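Local coordinates for DUF115 domain-containing protein (Magnetospirillum magneticum AMB-1, PDB 5MU5), which is probably a Maf-type glycosyltransferase that attaches sugars to flagellin and is involved in formation of the bacterial flagellum, at residues M246-A251 with S350-P355; N255-R260 with L536-W541; L264-T269 with Y384-S389. All blocks are in the same frame, centred on the assembly; numbering follows the deposited sequence.

Interaction 1 (M246-A251 with S350-P355); sequences MEMTRA and SNTVDP
Ala251 and Thr352 meet where a helix passes a turn in the chain: the methyl CB of Ala251 lies 3.3 Å from the carbonyl O of Thr352. A small residue suits this place, since the CA atoms of Ala251 and Thr352 are 5.0 Å apart. One helical turn earlier, SD of Met248 rests 3.9 Å from CB of Thr352, its chain folded at chi2 (-58°), which keeps the sulfur beside the threonine. CG2 of Thr352 lies 3.7 Å from the carbonyl O of Met248, while OG1 hydrogen-bonds OG of Ser350 inside the type I turn from Ser350 to Val353. Arg250 crosses the ring of Pro355, NH2 lying 3.6 Å from CD. In a side-on salt bridge, NE of Arg250 donates to OE1 of Glu247 at 2.9 Å, and NH2 to the syn lone pair of OE2 in a nearly straight bond (N-H...O 165°). A water donates to both Glu247 OE2 and Asp354 OD2, probably softening the repulsion of two carboxylates not in contact. ND2 of Asn325 hydrogen-bonds to Glu247 OE2 and to the carbonyl O of Thr352. The contact joins helix 242-257 to the loop leaving strand 346-350, with helices 373-378, 618-646 and 653-661 packed around it.

Interaction 2 (N255-R260 with L536-W541); sequences NMRDGR and LFHDRW
The end region of helix 242-257 packs here against the short helix 534-541 through an arginine laid over a phenylalanine: CD of Arg257 stands 3.6 Å from the centroid of the Phe537 ring, 21° off its normal, a CH-pi contact over the face. The guanidinium runs out past the rim, its plane 6° from that of the ring, with CE2 of Phe537 over its face; NH1 of Arg257 comes 3.8 Å from CD2 of Phe537. The bend at chi2 (71°) brings CD to the ring, although CB of Arg257 starts out away from the other helix. Arginine suits the place because its methylene CD can cover an aromatic face while NE forms a salt bridge with Glu648. The backbones are 5.7 Å apart at the CA atoms of Arg257 and Phe537, in a contact that ties the MptE-like region to a helix far along the sequence. On the opposite face of the Phe537 ring lies CB of Trp541, and Tyr253 meets the ring edge-to-face. An alanine in place of Phe537 would probably open a gap against helix 534-541 and leave CD and the guanidinium of Arg257 without the ring they lie against, though the Glu648 salt bridge would remain. Beside this pair CE of Met256 touches CD2 of Leu536 at 3.9 Å. The carbonyl O of Met256 lies 3.5 Å from CB of Phe537, and Phe378 of helix 373-378 packs against both Met256 and Phe537.

Interaction 3 (L264-T269 with Y384-S389); sequences LQHSAT and YSLDDS
His266 reaches across to Ser385 and Leu386, and its side chain can be followed outward. CB leaves the backbone with CG anti to the carbonyl carbon (chi1 -75°), and the ring then brings its NE2 edge to Ser385. CD2 comes 3.5 Å from the carbonyl O of Ser385. At the tip NE2 of His266 donates to O of Ser385 at 2.8 Å, the oxygen lying 2° out of the ring plane and the N-H...O angle being 155°. CE1 also borders this carbonyl and, like NE2, CD2 of Leu386. Histidine suits the place by offering an N-H lying in the plane of the ring, which gives a backbone carbonyl in an irregular loop a partner. CD2 of Leu386 also meets CD2 of Leu264, 3.9 Å away, the two leucines crossing at about a right angle. The carbonyl O of Leu264 meets the Tyr384 ring at its edge and makes a CA-H...O contact with Tyr384 CA at 3.3 Å. Gln265 runs alongside that tyrosine; their polar ends bond elsewhere, Gln265 NE2 to Ser528 O and Tyr384 OH to Arg530. The loops follow strand 262-263 and helix 373-378; strand 363-367 packs on Leu264 and Leu386, and helix 393-404 meets Leu386 and His266.

Overall arrangement
Helix 242-257 carries one side of both interaction 1 and interaction 2, whose centres are 13 Å apart. Asn255 joins them: its ND2 is probably hydrogen-bonded to the carbonyl O of Asn351 at 2.7 Å. A second probable bond runs from ND2 of Asn255 to the carbonyl O of Val353 at 2.9 Å, so the helix that receives Phe537 also holds the turn of interaction 1. Interaction 3 does not touch interaction 1 (nearest atoms about 7 Å, centres about 19 Å) and is nested in the loop closed by interaction 2, about 20 Å away between centres. Helix 373-378 packs on both interactions 1 and 2 and leads toward the 384-389 loop. A bound 1,2-ethanediol, probably from crystallisation, lies about 5 Å from the His266 side chain.

Interaction 1 (M246-A251 with S350-P355)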
# COMPACT_ATOMS: atom_id res chain seq x y z
N MET A 246 6.03 -6.33 15.87
CA MET A 246 6.10 -6.81 17.24
C MET A 246 5.13 -6.02 18.11
O MET A 246 4.36 -6.61 18.87
CB MET A 246 7.51 -6.69 17.82
CG MET A 246 8.49 -7.71 17.29
SD MET A 246 10.13 -7.42 17.98
CE MET A 246 10.91 -8.95 17.52
N GLU A 247 5.14 -4.70 17.98
CA GLU A 247 4.22 -3.88 18.76
C GLU A 247 2.74 -4.14 18.47
O GLU A 247 1.93 -4.12 19.37
CB GLU A 247 4.51 -2.40 18.58
CG GLU A 247 3.53 -1.46 19.29
CD GLU A 247 3.24 -1.85 20.74
OE1 GLU A 247 4.12 -2.50 21.37
OE2 GLU A 247 2.15 -1.51 21.26
N MET A 248 2.39 -4.34 17.20
CA MET A 248 1.00 -4.54 16.80
C MET A 248 0.49 -5.81 17.42
O MET A 248 -0.60 -5.84 17.96
CB MET A 248 0.85 -4.69 15.29
CG MET A 248 1.20 -3.50 14.42
SD MET A 248 0.29 -2.00 14.78
CE MET A 248 1.35 -1.16 15.94
N THR A 249 1.29 -6.86 17.29
CA THR A 249 0.95 -8.18 17.78
C THR A 249 0.95 -8.20 19.31
O THR A 249 0.11 -8.87 19.90
CB THR A 249 1.90 -9.25 17.18
OG1 THR A 249 1.66 -9.36 15.78
CG2 THR A 249 1.68 -10.60 17.79
N ARG A 250 1.86 -7.46 19.95
CA ARG A 250 1.84 -7.37 21.42
C ARG A 250 0.56 -6.66 21.91
O ARG A 250 -0.11 -7.13 22.83
CB ARG A 250 3.06 -6.62 21.94
CG ARG A 250 3.12 -6.51 23.46
CD ARG A 250 3.99 -5.35 23.89
NE ARG A 250 3.29 -4.09 23.64
CZ ARG A 250 2.42 -3.53 24.48
NH1 ARG A 250 2.15 -4.10 25.65
NH2 ARG A 250 1.82 -2.41 24.14
N ALA A 251 0.23 -5.54 21.29
CA ALA A 251 -0.99 -4.82 21.64
C ALA A 251 -2.19 -5.75 21.52
O ALA A 251 -2.97 -5.88 22.44
CB ALA A 251 -1.18 -3.59 20.73
N SER A 350 -9.33 -0.22 17.16
CA SER A 350 -8.54 -1.22 16.49
C SER A 350 -7.99 -2.21 17.52
O SER A 350 -7.67 -1.84 18.66
CB SER A 350 -7.39 -0.54 15.76
OG SER A 350 -6.38 -1.47 15.49
N ASN A 351 -7.82 -3.47 17.12
CA ASN A 351 -7.25 -4.46 18.02
C ASN A 351 -5.83 -4.13 18.46
O ASN A 351 -5.34 -4.69 19.44
CB ASN A 351 -7.30 -5.86 17.41
CG ASN A 351 -6.56 -5.97 16.08
OD1 ASN A 351 -6.79 -5.19 15.13
ND2 ASN A 351 -5.70 -6.98 15.98
N THR A 352 -5.18 -3.20 17.76
CA THR A 352 -3.82 -2.81 18.09
C THR A 352 -3.70 -1.55 18.93
O THR A 352 -2.61 -1.06 19.11
CB THR A 352 -3.01 -2.59 16.82
OG1 THR A 352 -3.61 -1.54 16.08
CG2 THR A 352 -2.96 -3.88 15.97
N VAL A 353 -4.80 -1.01 19.45
CA VAL A 353 -4.67 0.16 20.33
C VAL A 353 -3.95 -0.23 21.62
O VAL A 353 -3.91 -1.41 22.01
CB VAL A 353 -6.02 0.83 20.65
CG1 VAL A 353 -6.69 1.28 19.36
CG2 VAL A 353 -6.93 -0.06 21.51
N ASP A 354 -3.39 0.76 22.30
CA ASP A 354 -2.67 0.49 23.54
C ASP A 354 -3.55 -0.32 24.52
O ASP A 354 -4.67 0.06 24.79
CB ASP A 354 -2.20 1.80 24.18
CG ASP A 354 -1.14 1.58 25.28
OD1 ASP A 354 -1.52 1.17 26.41
OD2 ASP A 354 0.06 1.84 25.01
N PRO A 355 -3.05 -1.43 25.07
CA PRO A 355 -3.86 -2.23 26.01
C PRO A 355 -4.42 -1.47 27.20
O PRO A 355 -5.44 -1.87 27.74
CB PRO A 355 -2.88 -3.28 26.52
CG PRO A 355 -1.85 -3.39 25.47
CD PRO A 355 -1.72 -2.03 24.84
O HOH W 1 0.80 0.68 22.35

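Interaction 2 (N255-R260 with L536-W541)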
# COMPACT_ATOMS: atom_id res chain seq x y z
N ASN A 255 -4.66 -7.07 24.37
CA ASN A 255 -6.05 -6.67 24.28
C ASN A 255 -7.01 -7.85 24.34
O ASN A 255 -8.12 -7.70 24.82
CB ASN A 255 -6.29 -5.90 22.99
CG ASN A 255 -5.86 -4.46 23.09
OD1 ASN A 255 -5.89 -3.88 24.17
ND2 ASN A 255 -5.47 -3.86 21.96
N MET A 256 -6.60 -9.01 23.84
CA MET A 256 -7.51 -10.14 23.73
C MET A 256 -7.32 -11.25 24.73
O MET A 256 -8.19 -12.10 24.84
CB MET A 256 -7.38 -10.72 22.34
CG MET A 256 -7.97 -9.81 21.28
SD MET A 256 -7.54 -10.48 19.69
CE MET A 256 -8.51 -12.00 19.70
N ARG A 257 -6.19 -11.24 25.41
CA ARG A 257 -5.80 -12.25 26.38
C ARG A 257 -6.86 -12.46 27.46
O ARG A 257 -7.35 -13.56 27.64
CB ARG A 257 -4.48 -11.85 27.05
CG ARG A 257 -3.91 -12.85 28.04
CD ARG A 257 -3.39 -14.07 27.29
NE ARG A 257 -3.03 -15.15 28.18
CZ ARG A 257 -3.88 -16.04 28.68
NH1 ARG A 257 -5.18 -15.99 28.38
NH2 ARG A 257 -3.43 -17.00 29.48
N ASP A 258 -7.18 -11.37 28.16
CA ASP A 258 -8.01 -11.37 29.37
C ASP A 258 -9.22 -10.49 29.24
O ASP A 258 -9.38 -9.75 28.27
CB ASP A 258 -7.23 -10.72 30.53
CG ASP A 258 -5.92 -11.39 30.83
OD1 ASP A 258 -5.90 -12.42 31.54
OD2 ASP A 258 -4.88 -10.85 30.39
N GLY A 259 -10.06 -10.54 30.27
CA GLY A 259 -11.14 -9.60 30.48
C GLY A 259 -12.25 -9.48 29.46
O GLY A 259 -12.26 -10.11 28.39
N ARG A 260 -13.19 -8.62 29.81
CA ARG A 260 -14.31 -8.37 28.96
C ARG A 260 -13.89 -7.48 27.79
O ARG A 260 -13.15 -6.51 27.94
CB ARG A 260 -15.46 -7.70 29.74
CG ARG A 260 -16.18 -8.61 30.73
CD ARG A 260 -17.53 -8.03 31.16
NE ARG A 260 -17.39 -6.76 31.89
CZ ARG A 260 -17.18 -6.66 33.21
NH1 ARG A 260 -17.07 -7.74 33.98
NH2 ARG A 260 -17.07 -5.45 33.76
N LEU A 536 -11.50 -17.32 22.47
CA LEU A 536 -11.06 -16.72 21.22
C LEU A 536 -9.55 -16.57 21.20
O LEU A 536 -8.90 -16.97 20.24
CB LEU A 536 -11.72 -15.37 20.98
CG LEU A 536 -11.29 -14.71 19.68
CD1 LEU A 536 -11.43 -15.67 18.49
CD2 LEU A 536 -12.09 -13.43 19.46
N PHE A 537 -9.00 -16.02 22.28
CA PHE A 537 -7.57 -15.88 22.34
C PHE A 537 -6.84 -17.21 22.09
O PHE A 537 -5.93 -17.26 21.27
CB PHE A 537 -7.12 -15.26 23.67
CG PHE A 537 -5.64 -15.31 23.87
CD1 PHE A 537 -4.81 -14.36 23.29
CD2 PHE A 537 -5.06 -16.34 24.61
CE1 PHE A 537 -3.44 -14.43 23.45
CE2 PHE A 537 -3.69 -16.41 24.78
CZ PHE A 537 -2.88 -15.46 24.19
N HIS A 538 -7.22 -18.26 22.79
CA HIS A 538 -6.54 -19.54 22.66
C HIS A 538 -6.72 -20.16 21.29
O HIS A 538 -5.79 -20.75 20.75
CB HIS A 538 -6.98 -20.53 23.74
CG HIS A 538 -6.48 -20.16 25.10
ND1 HIS A 538 -5.14 -20.06 25.40
CD2 HIS A 538 -7.15 -19.88 26.25
CE1 HIS A 538 -5.00 -19.73 26.67
NE2 HIS A 538 -6.20 -19.62 27.21
N ASP A 539 -7.93 -20.05 20.75
CA ASP A 539 -8.20 -20.53 19.41
C ASP A 539 -7.21 -19.92 18.42
O ASP A 539 -6.59 -20.64 17.64
CB ASP A 539 -9.62 -20.17 18.99
CG ASP A 539 -9.94 -20.61 17.59
OD1 ASP A 539 -9.90 -21.84 17.33
OD2 ASP A 539 -10.22 -19.74 16.75
N ARG A 540 -7.04 -18.60 18.47
CA ARG A 540 -6.10 -17.91 17.58
C ARG A 540 -4.63 -18.18 17.94
O ARG A 540 -3.87 -18.64 17.10
CB ARG A 540 -6.37 -16.40 17.57
CG ARG A 540 -7.78 -15.97 17.11
CD ARG A 540 -8.01 -16.21 15.62
NE ARG A 540 -8.20 -17.63 15.33
CZ ARG A 540 -8.20 -18.17 14.12
NH1 ARG A 540 -8.03 -17.42 13.03
NH2 ARG A 540 -8.39 -19.48 14.00
N TRP A 541 -4.22 -17.92 19.17
CA TRP A 541 -2.81 -18.06 19.59
C TRP A 541 -2.19 -19.46 19.49
O TRP A 541 -1.08 -19.61 18.99
CB TRP A 541 -2.65 -17.58 21.01
CG TRP A 541 -1.23 -17.46 21.45
CD1 TRP A 541 -0.60 -18.24 22.36
CD2 TRP A 541 -0.28 -16.50 21.00
NE1 TRP A 541 0.71 -17.81 22.52
CE2 TRP A 541 0.93 -16.75 21.69
CE3 TRP A 541 -0.33 -15.43 20.10
CZ2 TRP A 541 2.07 -15.99 21.50
CZ3 TRP A 541 0.80 -14.67 19.91
CH2 TRP A 541 2.00 -14.96 20.61

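Interaction 3 (L264-T269 with Y384-S389)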
# COMPACT_ATOMS: atom_id res chain seq x y z
N LEU A 264 -16.45 -6.12 16.94
CA LEU A 264 -17.35 -5.48 16.00
C LEU A 264 -17.75 -6.41 14.84
O LEU A 264 -16.93 -7.15 14.31
CB LEU A 264 -16.72 -4.22 15.46
CG LEU A 264 -17.60 -3.34 14.57
CD1 LEU A 264 -17.19 -1.88 14.64
CD2 LEU A 264 -17.54 -3.81 13.12
N GLN A 265 -19.01 -6.31 14.44
CA GLN A 265 -19.59 -7.15 13.38
C GLN A 265 -20.41 -6.27 12.44
O GLN A 265 -21.02 -5.31 12.87
CB GLN A 265 -20.46 -8.21 14.05
CG GLN A 265 -20.82 -9.38 13.20
CD GLN A 265 -21.27 -10.57 14.05
OE1 GLN A 265 -21.03 -11.72 13.69
NE2 GLN A 265 -21.89 -10.29 15.18
N HIS A 266 -20.36 -6.56 11.14
CA HIS A 266 -21.14 -5.84 10.14
C HIS A 266 -22.58 -6.24 10.27
O HIS A 266 -22.87 -7.39 10.51
CB HIS A 266 -20.65 -6.14 8.73
CG HIS A 266 -19.36 -5.47 8.40
ND1 HIS A 266 -19.28 -4.39 7.53
CD2 HIS A 266 -18.11 -5.67 8.86
CE1 HIS A 266 -18.02 -3.99 7.45
NE2 HIS A 266 -17.29 -4.74 8.26
N SER A 267 -23.47 -5.28 10.12
CA SER A 267 -24.88 -5.53 10.22
C SER A 267 -25.51 -5.57 8.84
O SER A 267 -25.22 -4.75 8.00
CB SER A 267 -25.53 -4.41 11.03
OG SER A 267 -26.93 -4.57 11.08
N ALA A 268 -26.38 -6.55 8.61
CA ALA A 268 -27.10 -6.66 7.35
C ALA A 268 -28.16 -5.56 7.22
O ALA A 268 -28.40 -5.05 6.13
CB ALA A 268 -27.75 -8.03 7.25
N THR A 269 -28.79 -5.19 8.34
CA THR A 269 -29.92 -4.27 8.33
C THR A 269 -29.57 -2.84 8.73
O THR A 269 -28.57 -2.59 9.38
CB THR A 269 -31.05 -4.77 9.25
OG1 THR A 269 -30.53 -4.98 10.57
CG2 THR A 269 -31.65 -6.07 8.72
N TYR A 384 -15.25 -9.23 10.83
CA TYR A 384 -14.96 -8.46 12.04
C TYR A 384 -13.93 -7.35 11.80
O TYR A 384 -13.38 -6.79 12.75
CB TYR A 384 -14.50 -9.39 13.17
CG TYR A 384 -15.41 -10.57 13.42
CD1 TYR A 384 -16.61 -10.42 14.12
CD2 TYR A 384 -15.08 -11.84 12.96
CE1 TYR A 384 -17.44 -11.50 14.35
CE2 TYR A 384 -15.92 -12.93 13.18
CZ TYR A 384 -17.09 -12.75 13.87
OH TYR A 384 -17.91 -13.80 14.08
N SER A 385 -13.66 -7.05 10.54
CA SER A 385 -12.74 -5.96 10.20
C SER A 385 -13.51 -4.86 9.51
O SER A 385 -14.69 -5.02 9.20
CB SER A 385 -11.60 -6.43 9.28
OG SER A 385 -12.11 -7.10 8.16
N LEU A 386 -12.83 -3.74 9.31
CA LEU A 386 -13.35 -2.61 8.59
C LEU A 386 -12.40 -2.27 7.45
O LEU A 386 -11.19 -2.48 7.55
CB LEU A 386 -13.47 -1.41 9.52
CG LEU A 386 -14.43 -1.57 10.69
CD1 LEU A 386 -14.29 -0.37 11.60
CD2 LEU A 386 -15.87 -1.75 10.24
N ASP A 387 -13.00 -1.80 6.36
CA ASP A 387 -12.30 -1.21 5.23
C ASP A 387 -12.31 0.29 5.44
O ASP A 387 -13.26 0.84 6.04
CB ASP A 387 -13.05 -1.49 3.93
CG ASP A 387 -13.01 -2.94 3.53
OD1 ASP A 387 -12.05 -3.65 3.92
OD2 ASP A 387 -13.95 -3.38 2.82
N ASP A 388 -11.28 0.96 4.92
CA ASP A 388 -11.17 2.41 5.00
C ASP A 388 -11.29 2.90 6.43
O ASP A 388 -11.86 3.95 6.69
CB ASP A 388 -12.20 3.10 4.08
CG ASP A 388 -11.95 2.82 2.58
OD1 ASP A 388 -10.78 2.98 2.12
OD2 ASP A 388 -12.91 2.46 1.85
N SER A 389 -10.76 2.13 7.38
CA SER A 389 -10.77 2.53 8.78
C SER A 389 -9.69 3.57 9.02
O SER A 389 -9.71 4.22 10.07
CB SER A 389 -10.61 1.35 9.75
OG SER A 389 -9.35 0.74 9.67